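PDB 3EGE: putative methyltransferase from antibiotic biosynthesis pathway from Anabaena variabilis ATCC 29413, which probably transfers methyl groups from S-adenosylmethionine to an acceptor that has not been identified, as other members of the methyltransferase superfamily do. Local coordinates for residues L110-S113 and F114-M117; Q137-W140 and L141-Y144; R154-P157 and L158-I162; P196-Y199 and L200-E203; A214-D217 and L218-K221. All coordinates share one frame; numbering follows the deposited sequence.

Contact 1: L110-S113 and F114-M117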
loop_
_atom_site.group_PDB
_atom_site.type_symbol
_atom_site.label_atom_id
_atom_site.label_comp_id
_atom_site.label_asym_id
_atom_site.label_seq_id
_atom_site.Cartn_x
_atom_site.Cartn_y
_atom_site.Cartn_z
ATOM N N LEU A 110 9.527 12.128 -5.848
ATOM C CA LEU A 110 8.713 12.107 -4.618
ATOM C C LEU A 110 8.441 13.486 -4.015
ATOM O O LEU A 110 7.332 13.740 -3.559
ATOM C CB LEU A 110 9.331 11.181 -3.553
ATOM C CG LEU A 110 8.510 10.796 -2.307
ATOM C CD1 LEU A 110 7.168 10.161 -2.681
ATOM C CD2 LEU A 110 9.321 9.861 -1.405
ATOM N N GLU A 111 9.444 14.362 -4.054
ATOM C CA GLU A 111 9.336 15.711 -3.517
ATOM C C GLU A 111 8.292 16.534 -4.268
ATOM O O GLU A 111 7.372 17.070 -3.663
ATOM C CB GLU A 111 10.715 16.374 -3.499
ATOM C CG GLU A 111 10.729 17.774 -2.867
ATOM C CD GLU A 111 11.926 18.042 -1.947
ATOM O OE1 GLU A 111 12.961 17.348 -2.062
ATOM O OE2 GLU A 111 11.813 18.953 -1.084
ATOM N N LYS A 112 8.416 16.581 -5.587
ATOM C CA LYS A 112 7.443 17.269 -6.444
ATOM C C LYS A 112 6.016 16.666 -6.288
ATOM O O LYS A 112 5.033 17.416 -6.311
ATOM C CB LYS A 112 7.916 17.240 -7.916
ATOM C CG LYS A 112 7.006 17.960 -8.930
ATOM C CD LYS A 112 6.989 19.486 -8.763
ATOM C CE LYS A 112 5.795 20.114 -9.478
ATOM N NZ LYS A 112 5.661 19.648 -10.898
ATOM N N SER A 113 5.910 15.339 -6.135
ATOM C CA SER A 113 4.614 14.673 -5.879
ATOM C C SER A 113 3.983 15.153 -4.563
ATOM O O SER A 113 2.764 15.405 -4.489
ATOM C CB SER A 113 4.740 13.152 -5.885
ATOM O OG SER A 113 5.219 12.717 -7.147
ATOM N N PHE A 114 4.824 15.322 -3.544
ATOM C CA PHE A 114 4.386 15.876 -2.266
ATOM C C PHE A 114 3.913 17.323 -2.401
ATOM O O PHE A 114 2.834 17.653 -1.910
ATOM C CB PHE A 114 5.458 15.739 -1.191
ATOM C CG PHE A 114 5.667 14.338 -0.675
ATOM C CD1 PHE A 114 4.728 13.288 -0.849
ATOM C CD2 PHE A 114 6.760 14.103 0.147
ATOM C CE1 PHE A 114 4.943 12.038 -0.282
ATOM C CE2 PHE A 114 6.972 12.863 0.726
ATOM C CZ PHE A 114 6.068 11.832 0.524
ATOM N N GLN A 115 4.705 18.144 -3.101
ATOM C CA GLN A 115 4.357 19.545 -3.419
ATOM C C GLN A 115 3.023 19.638 -4.149
ATOM O O GLN A 115 2.218 20.528 -3.845
ATOM C CB GLN A 115 5.445 20.202 -4.272
ATOM C CG GLN A 115 6.763 20.379 -3.553
ATOM C CD GLN A 115 7.927 20.688 -4.461
ATOM O OE1 GLN A 115 7.754 21.059 -5.623
ATOM N NE2 GLN A 115 9.130 20.548 -3.928
ATOM N N GLU A 116 2.811 18.711 -5.095
ATOM C CA GLU A 116 1.539 18.578 -5.832
ATOM C C GLU A 116 0.338 18.259 -4.927
ATOM O O GLU A 116 -0.749 18.784 -5.158
ATOM C CB GLU A 116 1.637 17.509 -6.957
ATOM C CG GLU A 116 2.358 17.914 -8.237
ATOM C CD GLU A 116 1.619 18.990 -9.001
ATOM O OE1 GLU A 116 1.807 20.201 -8.704
ATOM O OE2 GLU A 116 0.856 18.629 -9.912
HETATM N N MSE A 117 0.529 17.397 -3.929
HETATM C CA MSE A 117 -0.533 17.067 -2.974
HETATM C C MSE A 117 -0.923 18.291 -2.167
HETATM O O MSE A 117 -2.107 18.563 -2.006
HETATM C CB MSE A 117 -0.136 15.936 -2.021
HETATM C CG MSE A 117 0.046 14.584 -2.733
HETATM SE SE MSE A 117 0.717 13.276 -1.545
HETATM C CE MSE A 117 0.932 11.726 -2.829
#
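L110 lays its isobutyl group over one face of the F114 ring, one helical turn ahead, in the first turns of helix 110-120. This helix is the crossover of a beta-alpha-beta unit, between strands 97-101 and 126-131 of the Rossmann-like methyltransferase fold. The evidence for a CH-pi contact is geometric: L110 CD1 stands 4.1 Å from the centroid of the F114 ring, 28° off the normal. F114 chi1 of -73° sets CG beside its own backbone N and tips the ring back toward the start of the helix, so that L110 O also lies over a face while accepting from F114 N at 3.0 Å. The F114 side chain also packs on L164 and L165 of helix 158-169 and on L128 of strand 126-131.

The E111 side chain passes obliquely over that of Q115, with E111 CG 3.4 Å from Q115 NE2. The carboxylate and amide planes are 65° apart, and both groups turn to N168, which bonds E111 OE2 and Q115 NE2. K112 crosses Q115 at roughly a right angle, K112 CD lying 3.6 Å from Q115 OE1. Its ammonium stops 4.5 Å short of a carboxylate, measured from K112 NZ to E116 OE1; NZ bonds E86 O, whereas E116 forms its salt bridge with R119.

S113 gives OG to H109 O, the preceding turn. Its carbonyl serves the next one: S113 O accepts from the backbone N of M117, a selenomethionine, at 3.0 Å, and M117 CG lies 3.3 Å from the same S113 O.

Contact 2: Q137-W140 and L141-Y144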
loop_
_atom_site.group_PDB
_atom_site.type_symbol
_atom_site.label_atom_id
_atom_site.label_comp_id
_atom_site.label_asym_id
_atom_site.label_seq_id
_atom_site.Cartn_x
_atom_site.Cartn_y
_atom_site.Cartn_z
ATOM N N GLN A 137 9.990 -6.531 11.905
ATOM C CA GLN A 137 10.511 -7.604 12.699
ATOM C C GLN A 137 10.831 -8.764 11.729
ATOM O O GLN A 137 10.390 -8.758 10.572
ATOM C CB GLN A 137 9.544 -7.970 13.828
ATOM C CG GLN A 137 8.250 -8.665 13.473
ATOM C CD GLN A 137 7.313 -8.700 14.690
ATOM O OE1 GLN A 137 6.534 -7.766 14.920
ATOM N NE2 GLN A 137 7.435 -9.748 15.507
ATOM N N ARG A 138 11.672 -9.688 12.187
ATOM C CA ARG A 138 12.088 -10.881 11.422
ATOM C C ARG A 138 10.852 -11.643 10.880
ATOM O O ARG A 138 9.992 -12.006 11.655
ATOM C CB ARG A 138 12.914 -11.779 12.347
ATOM C CG ARG A 138 13.357 -13.120 11.784
ATOM C CD ARG A 138 14.624 -13.060 10.974
ATOM N NE ARG A 138 14.767 -14.272 10.170
ATOM C CZ ARG A 138 15.069 -15.483 10.643
ATOM N NH1 ARG A 138 15.325 -15.721 11.924
ATOM N NH2 ARG A 138 15.139 -16.485 9.794
ATOM N N ILE A 139 10.768 -11.838 9.571
ATOM C CA ILE A 139 9.655 -12.571 8.925
ATOM C C ILE A 139 10.257 -13.737 8.149
ATOM O O ILE A 139 11.213 -13.553 7.398
ATOM C CB ILE A 139 8.839 -11.695 7.865
ATOM C CG1 ILE A 139 8.531 -10.292 8.387
ATOM C CG2 ILE A 139 7.518 -12.364 7.471
ATOM C CD1 ILE A 139 7.792 -10.297 9.746
ATOM N N TRP A 140 9.675 -14.917 8.329
ATOM C CA TRP A 140 10.024 -16.133 7.583
ATOM C C TRP A 140 10.009 -15.973 6.048
ATOM O O TRP A 140 10.807 -16.605 5.364
ATOM C CB TRP A 140 9.049 -17.288 7.954
ATOM C CG TRP A 140 7.660 -17.037 7.525
ATOM C CD1 TRP A 140 6.706 -16.399 8.233
ATOM C CD2 TRP A 140 7.085 -17.355 6.254
ATOM N NE1 TRP A 140 5.567 -16.297 7.492
ATOM C CE2 TRP A 140 5.768 -16.868 6.264
ATOM C CE3 TRP A 140 7.566 -18.001 5.100
ATOM C CZ2 TRP A 140 4.898 -17.026 5.180
ATOM C CZ3 TRP A 140 6.713 -18.157 4.011
ATOM C CH2 TRP A 140 5.395 -17.655 4.057
ATOM N N LEU A 141 9.068 -15.158 5.542
ATOM C CA LEU A 141 8.804 -14.962 4.108
ATOM C C LEU A 141 10.042 -14.703 3.258
ATOM O O LEU A 141 10.214 -15.305 2.181
ATOM C CB LEU A 141 7.786 -13.806 3.910
ATOM C CG LEU A 141 7.242 -13.499 2.505
ATOM C CD1 LEU A 141 6.659 -14.763 1.858
ATOM C CD2 LEU A 141 6.214 -12.317 2.525
ATOM N N TYR A 142 10.926 -13.863 3.787
ATOM C CA TYR A 142 12.124 -13.441 3.053
ATOM C C TYR A 142 13.236 -14.471 2.994
ATOM O O TYR A 142 14.159 -14.306 2.208
ATOM C CB TYR A 142 12.628 -12.097 3.541
ATOM C CG TYR A 142 11.501 -11.103 3.677
ATOM C CD1 TYR A 142 10.677 -10.787 2.593
ATOM C CD2 TYR A 142 11.256 -10.480 4.907
ATOM C CE1 TYR A 142 9.617 -9.882 2.739
ATOM C CE2 TYR A 142 10.237 -9.601 5.054
ATOM C CZ TYR A 142 9.419 -9.291 3.980
ATOM O OH TYR A 142 8.409 -8.408 4.215
ATOM N N ASP A 143 13.140 -15.517 3.808
ATOM C CA ASP A 143 14.056 -16.637 3.715
ATOM C C ASP A 143 13.753 -17.533 2.490
ATOM O O ASP A 143 14.599 -18.313 2.082
ATOM C CB ASP A 143 13.976 -17.493 4.953
ATOM C CG ASP A 143 14.306 -16.747 6.193
ATOM O OD1 ASP A 143 14.964 -15.681 6.121
ATOM O OD2 ASP A 143 13.871 -17.256 7.237
ATOM N N TYR A 144 12.531 -17.450 1.965
ATOM C CA TYR A 144 12.121 -18.152 0.754
ATOM C C TYR A 144 12.081 -17.254 -0.475
ATOM O O TYR A 144 12.356 -17.741 -1.583
ATOM C CB TYR A 144 10.746 -18.810 0.939
ATOM C CG TYR A 144 10.737 -19.855 2.015
ATOM C CD1 TYR A 144 11.070 -21.196 1.737
ATOM C CD2 TYR A 144 10.391 -19.516 3.324
ATOM C CE1 TYR A 144 11.057 -22.166 2.758
ATOM C CE2 TYR A 144 10.364 -20.464 4.333
ATOM C CZ TYR A 144 10.689 -21.787 4.050
ATOM O OH TYR A 144 10.654 -22.697 5.072
HETATM O O HOH W 1 13.809 -13.657 7.364
#
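D143 OD2 has two partners: R138 NH2 donates to it at 3.0 Å in a salt bridge, and Y239 OH shares a hydrogen bond with it. The arginine arrives on the syn side of OD2, somewhat out of the carboxylate plane, and the two flat groups are turned 45° against each other. Its bond is rather bent. The other carboxylate oxygen, D143 OD1, receives a hydrogen from a water at 2.6 Å; that water also donates to I139 O and accepts from R138 NE. Guanidinium and carboxylate are thus linked twice, directly from NH2 to OD2 and through the water from NE to OD1.

The chain turns here in a helical conformation without regular helix bonding. D143 N reaches W140 O at 3.0 Å from well above the carbonyl plane, 48° out of it. W140 CG sits between backbone N and carbonyl carbon (chi1 66°), which folds the indole back over the following residue: L141 CB lies above the centre of its six-membered ring, 4.2 Å from the centroid. At the indole's edge, W140 CE3 meets Y144 CD2 at 3.7 Å. On the other flank, I139 CB packs 3.8 Å from Y142 CE2.

The turn lies in the connection between strand 126-131 and helix 146-153, where W140 and Y144 pack on helices 216-231 and 234-239 and I139 rests on strand 247-248.

Contact 3: R154-P157 and L158-I162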
loop_
_atom_site.group_PDB
_atom_site.type_symbol
_atom_site.label_atom_id
_atom_site.label_comp_id
_atom_site.label_asym_id
_atom_site.label_seq_id
_atom_site.Cartn_x
_atom_site.Cartn_y
_atom_site.Cartn_z
ATOM N N ARG A 154 14.888 -0.923 -1.258
ATOM C CA ARG A 154 15.214 0.154 -2.210
ATOM C C ARG A 154 14.597 1.492 -1.833
ATOM O O ARG A 154 15.184 2.523 -2.108
ATOM C CB ARG A 154 14.814 -0.210 -3.654
ATOM C CG ARG A 154 15.714 -1.276 -4.274
ATOM C CD ARG A 154 15.501 -1.447 -5.789
ATOM N NE ARG A 154 14.313 -2.236 -6.153
ATOM C CZ ARG A 154 13.087 -1.771 -6.471
ATOM N NH1 ARG A 154 12.779 -0.460 -6.472
ATOM N NH2 ARG A 154 12.128 -2.643 -6.795
ATOM N N PHE A 155 13.442 1.479 -1.187
ATOM C CA PHE A 155 12.755 2.708 -0.821
ATOM C C PHE A 155 13.357 3.374 0.421
ATOM O O PHE A 155 14.044 2.738 1.162
ATOM C CB PHE A 155 11.242 2.438 -0.676
ATOM C CG PHE A 155 10.391 3.684 -0.622
ATOM C CD1 PHE A 155 10.583 4.746 -1.543
ATOM C CD2 PHE A 155 9.359 3.787 0.313
ATOM C CE1 PHE A 155 9.811 5.907 -1.471
ATOM C CE2 PHE A 155 8.561 4.920 0.360
ATOM C CZ PHE A 155 8.795 5.985 -0.534
ATOM N N LEU A 156 13.121 4.673 0.573
ATOM C CA LEU A 156 13.635 5.504 1.638
ATOM C C LEU A 156 13.234 5.126 3.066
ATOM O O LEU A 156 12.127 4.638 3.297
ATOM C CB LEU A 156 13.107 6.938 1.478
ATOM C CG LEU A 156 13.450 7.792 0.277
ATOM C CD1 LEU A 156 12.662 9.092 0.386
ATOM C CD2 LEU A 156 14.946 8.030 0.209
ATOM N N PRO A 157 14.134 5.379 4.035
ATOM C CA PRO A 157 13.779 5.257 5.443
ATOM C C PRO A 157 12.565 6.146 5.820
ATOM O O PRO A 157 12.382 7.221 5.231
ATOM C CB PRO A 157 15.034 5.782 6.159
ATOM C CG PRO A 157 16.129 5.450 5.232
ATOM C CD PRO A 157 15.561 5.720 3.876
ATOM N N LEU A 158 11.774 5.698 6.797
ATOM C CA LEU A 158 10.564 6.413 7.230
ATOM C C LEU A 158 10.839 7.873 7.611
ATOM O O LEU A 158 10.038 8.746 7.296
ATOM C CB LEU A 158 9.886 5.699 8.411
ATOM C CG LEU A 158 8.435 6.119 8.723
ATOM C CD1 LEU A 158 7.486 5.600 7.635
ATOM C CD2 LEU A 158 8.043 5.592 10.099
ATOM N N ASP A 159 11.963 8.122 8.280
ATOM C CA ASP A 159 12.360 9.483 8.678
ATOM C C ASP A 159 12.591 10.412 7.490
ATOM O O ASP A 159 12.188 11.569 7.548
ATOM C CB ASP A 159 13.594 9.452 9.616
ATOM C CG ASP A 159 13.258 8.939 11.018
ATOM O OD1 ASP A 159 12.044 8.818 11.360
ATOM O OD2 ASP A 159 14.216 8.672 11.804
ATOM N N GLU A 160 13.228 9.902 6.430
ATOM C CA GLU A 160 13.414 10.669 5.185
ATOM C C GLU A 160 12.055 10.999 4.546
ATOM O O GLU A 160 11.829 12.140 4.131
ATOM C CB GLU A 160 14.343 9.949 4.191
ATOM C CG GLU A 160 15.799 9.875 4.727
ATOM C CD GLU A 160 16.837 9.265 3.752
ATOM O OE1 GLU A 160 16.641 9.335 2.515
ATOM O OE2 GLU A 160 17.877 8.744 4.241
ATOM N N GLN A 161 11.149 10.019 4.544
ATOM C CA GLN A 161 9.797 10.188 3.995
ATOM C C GLN A 161 9.042 11.268 4.759
ATOM O O GLN A 161 8.475 12.190 4.133
ATOM C CB GLN A 161 8.988 8.887 4.034
ATOM C CG GLN A 161 9.544 7.741 3.199
ATOM C CD GLN A 161 8.706 6.481 3.340
ATOM O OE1 GLN A 161 7.487 6.508 3.143
ATOM N NE2 GLN A 161 9.358 5.366 3.658
ATOM N N ILE A 162 9.061 11.149 6.093
ATOM C CA ILE A 162 8.424 12.116 6.990
ATOM C C ILE A 162 8.983 13.521 6.732
ATOM O O ILE A 162 8.226 14.467 6.562
ATOM C CB ILE A 162 8.608 11.748 8.489
ATOM C CG1 ILE A 162 7.780 10.497 8.833
ATOM C CG2 ILE A 162 8.164 12.927 9.421
ATOM C CD1 ILE A 162 8.142 9.852 10.196
#
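Q161 reaches back across the N-terminus of helix 158-169 and hands NE2 to L156 O at 2.9 Å, a side-chain-to-backbone hydrogen bond onto the loop leading into the helix. P157 holds the N-cap position, and the first regular bond runs from Q161 N to P157 O at 3.1 Å, in the carbonyl plane. One glutamine therefore binds two successive carbonyls. The side-chain bond is less regular: its donor stands 37° out of the L156 carbonyl plane.

The same amide packs against F155. F155 CE2 comes within 3.4 Å of Q161 CD, with ring and amide planes 52° apart, an oblique contact. F155 swings its ring there with CG opposite the backbone N (chi1 -166°). Along the outer side, E160 extends beside the proline, E160 CD 3.8 Å from P157 CD.

A second shell holds the amide and the cap. T130 OG1 bonds Q161 OE1 and F131 O takes a bond from Q161 NE2, tying both ends of the amide to the last two residues of strand 126-131 and fixing its rotation. R134 donates to F155 O from the loop beyond that strand. At the start of the helix, where the helix dipole would favour negative charge, a carboxylate is in place: D132 OD2 accepts from L158 N.

Contact 4: P196-Y199 and L200-E203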
loop_
_atom_site.group_PDB
_atom_site.type_symbol
_atom_site.label_atom_id
_atom_site.label_comp_id
_atom_site.label_asym_id
_atom_site.label_seq_id
_atom_site.Cartn_x
_atom_site.Cartn_y
_atom_site.Cartn_z
ATOM N N PRO A 196 1.279 -19.363 5.061
ATOM C CA PRO A 196 2.384 -19.602 4.120
ATOM C C PRO A 196 2.023 -20.282 2.801
ATOM O O PRO A 196 2.649 -19.989 1.757
ATOM C CB PRO A 196 3.355 -20.474 4.930
ATOM C CG PRO A 196 2.531 -21.078 5.981
ATOM C CD PRO A 196 1.561 -20.001 6.358
ATOM N N GLU A 197 1.040 -21.180 2.876
ATOM C CA GLU A 197 0.524 -21.915 1.732
ATOM C C GLU A 197 -0.065 -21.026 0.634
ATOM O O GLU A 197 -0.029 -21.403 -0.545
ATOM C CB GLU A 197 -0.458 -23.027 2.177
ATOM C CG GLU A 197 -1.857 -22.598 2.713
ATOM C CD GLU A 197 -1.871 -21.828 4.038
ATOM O OE1 GLU A 197 -0.904 -21.953 4.834
ATOM O OE2 GLU A 197 -2.876 -21.110 4.272
ATOM N N LEU A 198 -0.561 -19.841 0.994
ATOM C CA LEU A 198 -1.106 -18.921 -0.004
ATOM C C LEU A 198 -0.087 -18.489 -1.084
ATOM O O LEU A 198 -0.474 -18.241 -2.254
ATOM C CB LEU A 198 -1.760 -17.685 0.647
ATOM C CG LEU A 198 -3.069 -17.863 1.424
ATOM C CD1 LEU A 198 -3.582 -16.484 1.876
ATOM C CD2 LEU A 198 -4.148 -18.605 0.603
ATOM N N TYR A 199 1.189 -18.402 -0.687
ATOM C CA TYR A 199 2.282 -18.044 -1.605
ATOM C C TYR A 199 2.529 -19.070 -2.703
ATOM O O TYR A 199 3.097 -18.722 -3.727
ATOM C CB TYR A 199 3.576 -17.737 -0.841
ATOM C CG TYR A 199 3.419 -16.493 -0.009
ATOM C CD1 TYR A 199 3.443 -15.233 -0.604
ATOM C CD2 TYR A 199 3.173 -16.574 1.368
ATOM C CE1 TYR A 199 3.248 -14.068 0.157
ATOM C CE2 TYR A 199 3.001 -15.426 2.136
ATOM C CZ TYR A 199 3.038 -14.181 1.532
ATOM O OH TYR A 199 2.889 -13.083 2.297
ATOM N N LEU A 200 2.113 -20.318 -2.486
ATOM C CA LEU A 200 2.206 -21.360 -3.500
ATOM C C LEU A 200 1.193 -21.145 -4.632
ATOM O O LEU A 200 1.366 -21.722 -5.687
ATOM C CB LEU A 200 1.989 -22.755 -2.898
ATOM C CG LEU A 200 2.896 -23.183 -1.738
ATOM C CD1 LEU A 200 2.582 -24.603 -1.376
ATOM C CD2 LEU A 200 4.375 -23.058 -2.072
ATOM N N LYS A 201 0.149 -20.333 -4.425
ATOM C CA LYS A 201 -0.882 -20.112 -5.450
ATOM C C LYS A 201 -0.444 -19.032 -6.440
ATOM O O LYS A 201 -0.193 -17.888 -6.046
ATOM C CB LYS A 201 -2.216 -19.719 -4.813
ATOM C CG LYS A 201 -2.782 -20.747 -3.831
ATOM C CD LYS A 201 -4.176 -20.284 -3.316
ATOM C CE LYS A 201 -4.920 -21.392 -2.511
ATOM N NZ LYS A 201 -6.365 -21.048 -2.135
ATOM N N ALA A 202 -0.337 -19.425 -7.715
ATOM C CA ALA A 202 -0.008 -18.537 -8.843
ATOM C C ALA A 202 -0.793 -17.223 -8.845
ATOM O O ALA A 202 -0.226 -16.174 -9.116
ATOM C CB ALA A 202 -0.224 -19.280 -10.180
ATOM N N GLU A 203 -2.081 -17.286 -8.513
ATOM C CA GLU A 203 -2.932 -16.085 -8.454
ATOM C C GLU A 203 -2.575 -15.138 -7.331
ATOM O O GLU A 203 -2.758 -13.926 -7.485
ATOM C CB GLU A 203 -4.454 -16.384 -8.424
ATOM C CG GLU A 203 -5.023 -17.242 -7.274
ATOM C CD GLU A 203 -4.910 -18.761 -7.504
ATOM O OE1 GLU A 203 -3.888 -19.261 -8.080
ATOM O OE2 GLU A 203 -5.862 -19.461 -7.079
#
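A short 3-10 helix, entered at P196, runs directly up to K201, the N-cap residue of helix 202-206, and the bonds here are those of its last turns. L200 N donates to E197 O at 3.1 Å, and K201 N to L198 O at the same 3.1 Å; both span three residues, which is the 3-10 pattern. Their geometry agrees with that assignment. The C=O...N angles are only 121° and 117°, with each donor nearly 60° above its carbonyl plane, where an alpha helix would give a straighter approach.

Side chains follow the backbone closely. L200 CB lies 3.4 Å from E197 O, and K201 CB is likewise 3.4 Å from L198 O. L200 has CG opposite its carbonyl carbon, which brings CG back to 3.6 Å from E197 O. K201 stretches its fully extended chain past L198, where L198 CD2 and K201 CE come no nearer than 4.2 Å, a loose approach.

Y199 is buried: its ring packs on L141 and on L226 of helix 216-231, and its hydroxyl bonds A189 O. R205, one turn into the next helix, donates to both Y199 O and L200 O. The polar bonds at the junction of the two helices thus all end on main-chain carbonyls, two taken by main-chain N-H groups and two by the R205 side chain.

Contact 5: A214-D217 and L218-K221; sequences ANQD and LVEK
N215 is the N-cap of helix 216-231: its OD1 accepts from L218 N at 3.0 Å, in the plane of the side-chain carbonyl, while its own backbone O takes V219 N at 3.1 Å. Side chain and backbone of N215 thus accept from two amides of the first turn. N215 CG is opposite the backbone N (chi1 171°), and this carries OD1 forward to the N-H of L218.

The packed part is apolar and small. A214 CB touches V219 CG2 at 3.8 Å, a contact between the residue before the cap and one in the first turn, and F147 of helix 146-153 lies against A214, L218 and V219 alike. V219 is the buried member of the group.

The polar flank is looser, and most of its residues are exposed. Q216, bent at chi2, folds its amide toward the chain before the cap; in one of two conformers its NE2 lies near A214 O, a doubtful bond. E220 stays at the surface, its contact with the first segment coming through CB and through the bond from E220 N to Q216 O. D217 and K221 do not pair directly, D217 OD1 and K221 NZ being 6.4 Å apart; the ammonium forms its salt bridge with E224. A water joins the two residues instead, accepting from K221 NZ and donating to D217 O, the carbonyl that also receives K221 N at 2.9 Å.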
loop_
_atom_site.group_PDB
_atom_site.type_symbol
_atom_site.label_atom_id
_atom_site.label_comp_id
_atom_site.label_asym_id
_atom_site.label_seq_id
_atom_site.Cartn_x
_atom_site.Cartn_y
_atom_site.Cartn_z
ATOM N N ALA A 214 10.573 -10.514 -10.526
ATOM C CA ALA A 214 11.746 -11.238 -9.997
ATOM C C ALA A 214 12.262 -12.246 -11.018
ATOM O O ALA A 214 11.555 -12.562 -11.977
ATOM C CB ALA A 214 11.411 -11.919 -8.665
ATOM N N ASN A 215 13.516 -12.696 -10.848
ATOM C CA ASN A 215 14.100 -13.811 -11.664
ATOM C C ASN A 215 13.181 -15.029 -11.383
ATOM O O ASN A 215 12.961 -15.398 -10.220
ATOM C CB ASN A 215 15.577 -14.040 -11.288
ATOM C CG ASN A 215 16.195 -15.310 -11.908
ATOM O OD1 ASN A 215 15.852 -16.445 -11.547
ATOM N ND2 ASN A 215 17.174 -15.114 -12.778
ATOM N N GLN A 216 12.632 -15.608 -12.445
ATOM C CA GLN A 216 11.640 -16.678 -12.291
ATOM C C GLN A 216 12.199 -17.993 -11.767
ATOM O O GLN A 216 11.483 -18.686 -11.024
ATOM C CB GLN A 216 10.797 -16.830 -13.572
ATOM C CG GLN A 216 10.037 -15.536 -13.940
ATOM C CD GLN A 216 9.056 -15.065 -12.866
ATOM O OE1 GLN A 216 8.033 -15.693 -12.634
ATOM N NE2 GLN A 216 9.346 -13.942 -12.247
ATOM N N ASP A 217 13.441 -18.345 -12.136
ATOM C CA ASP A 217 14.079 -19.545 -11.558
ATOM C C ASP A 217 14.215 -19.394 -10.027
ATOM O O ASP A 217 14.097 -20.370 -9.301
ATOM C CB ASP A 217 15.467 -19.788 -12.143
ATOM C CG ASP A 217 15.453 -20.304 -13.568
ATOM O OD1 ASP A 217 14.431 -20.846 -14.056
ATOM O OD2 ASP A 217 16.532 -20.203 -14.179
ATOM N N LEU A 218 14.480 -18.164 -9.575
ATOM C CA LEU A 218 14.605 -17.815 -8.161
ATOM C C LEU A 218 13.281 -18.018 -7.447
ATOM O O LEU A 218 13.249 -18.677 -6.393
ATOM C CB LEU A 218 15.097 -16.361 -7.971
ATOM C CG LEU A 218 15.204 -15.767 -6.554
ATOM C CD1 LEU A 218 16.089 -16.632 -5.603
ATOM C CD2 LEU A 218 15.714 -14.329 -6.655
ATOM N N VAL A 219 12.213 -17.430 -8.007
ATOM C CA VAL A 219 10.836 -17.607 -7.469
ATOM C C VAL A 219 10.525 -19.101 -7.338
ATOM O O VAL A 219 10.083 -19.577 -6.275
ATOM C CB VAL A 219 9.712 -16.934 -8.343
ATOM C CG1 VAL A 219 8.323 -17.280 -7.760
ATOM C CG2 VAL A 219 9.902 -15.389 -8.433
ATOM N N GLU A 220 10.823 -19.826 -8.409
ATOM C CA GLU A 220 10.586 -21.261 -8.483
ATOM C C GLU A 220 11.360 -22.085 -7.415
ATOM O O GLU A 220 10.800 -22.998 -6.797
ATOM C CB GLU A 220 10.854 -21.729 -9.915
ATOM C CG GLU A 220 10.384 -23.106 -10.226
ATOM C CD GLU A 220 8.897 -23.299 -9.984
ATOM O OE1 GLU A 220 8.085 -22.383 -10.311
ATOM O OE2 GLU A 220 8.579 -24.381 -9.450
ATOM N N LYS A 221 12.615 -21.729 -7.168
ATOM C CA LYS A 221 13.394 -22.359 -6.094
ATOM C C LYS A 221 12.798 -22.065 -4.727
ATOM O O LYS A 221 12.775 -22.947 -3.883
ATOM C CB LYS A 221 14.872 -21.953 -6.145
ATOM C CG LYS A 221 15.640 -22.582 -7.299
ATOM C CD LYS A 221 15.993 -24.019 -7.008
ATOM C CE LYS A 221 16.302 -24.798 -8.278
ATOM N NZ LYS A 221 15.090 -24.998 -9.168
HETATM O O HOH W 2 14.274 -22.773 -10.485
#

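The five contacts fall into two groups. Contacts 1 and 3 touch on the Rossmann-like side: L110 CD2 meets L156 CD1 at 3.9 Å, and F114 CE2 lies 3.8 Å from Q161 O. Contacts 2, 4 and 5 gather in the other part, where L141 CD2 is 3.4 Å from Y199 OH and W140 CH2 is 3.6 Å from P196 CA; contact 5 stands off from contact 2 by about 5 Å between nearest atoms. Contacts 1 and 2 have centres about 33 Å apart, on opposite sides of the chain's centre. M117 of contact 1 lies near, without touching, a glycine-rich GxGxxG-like pattern, possibly part of the cofactor site.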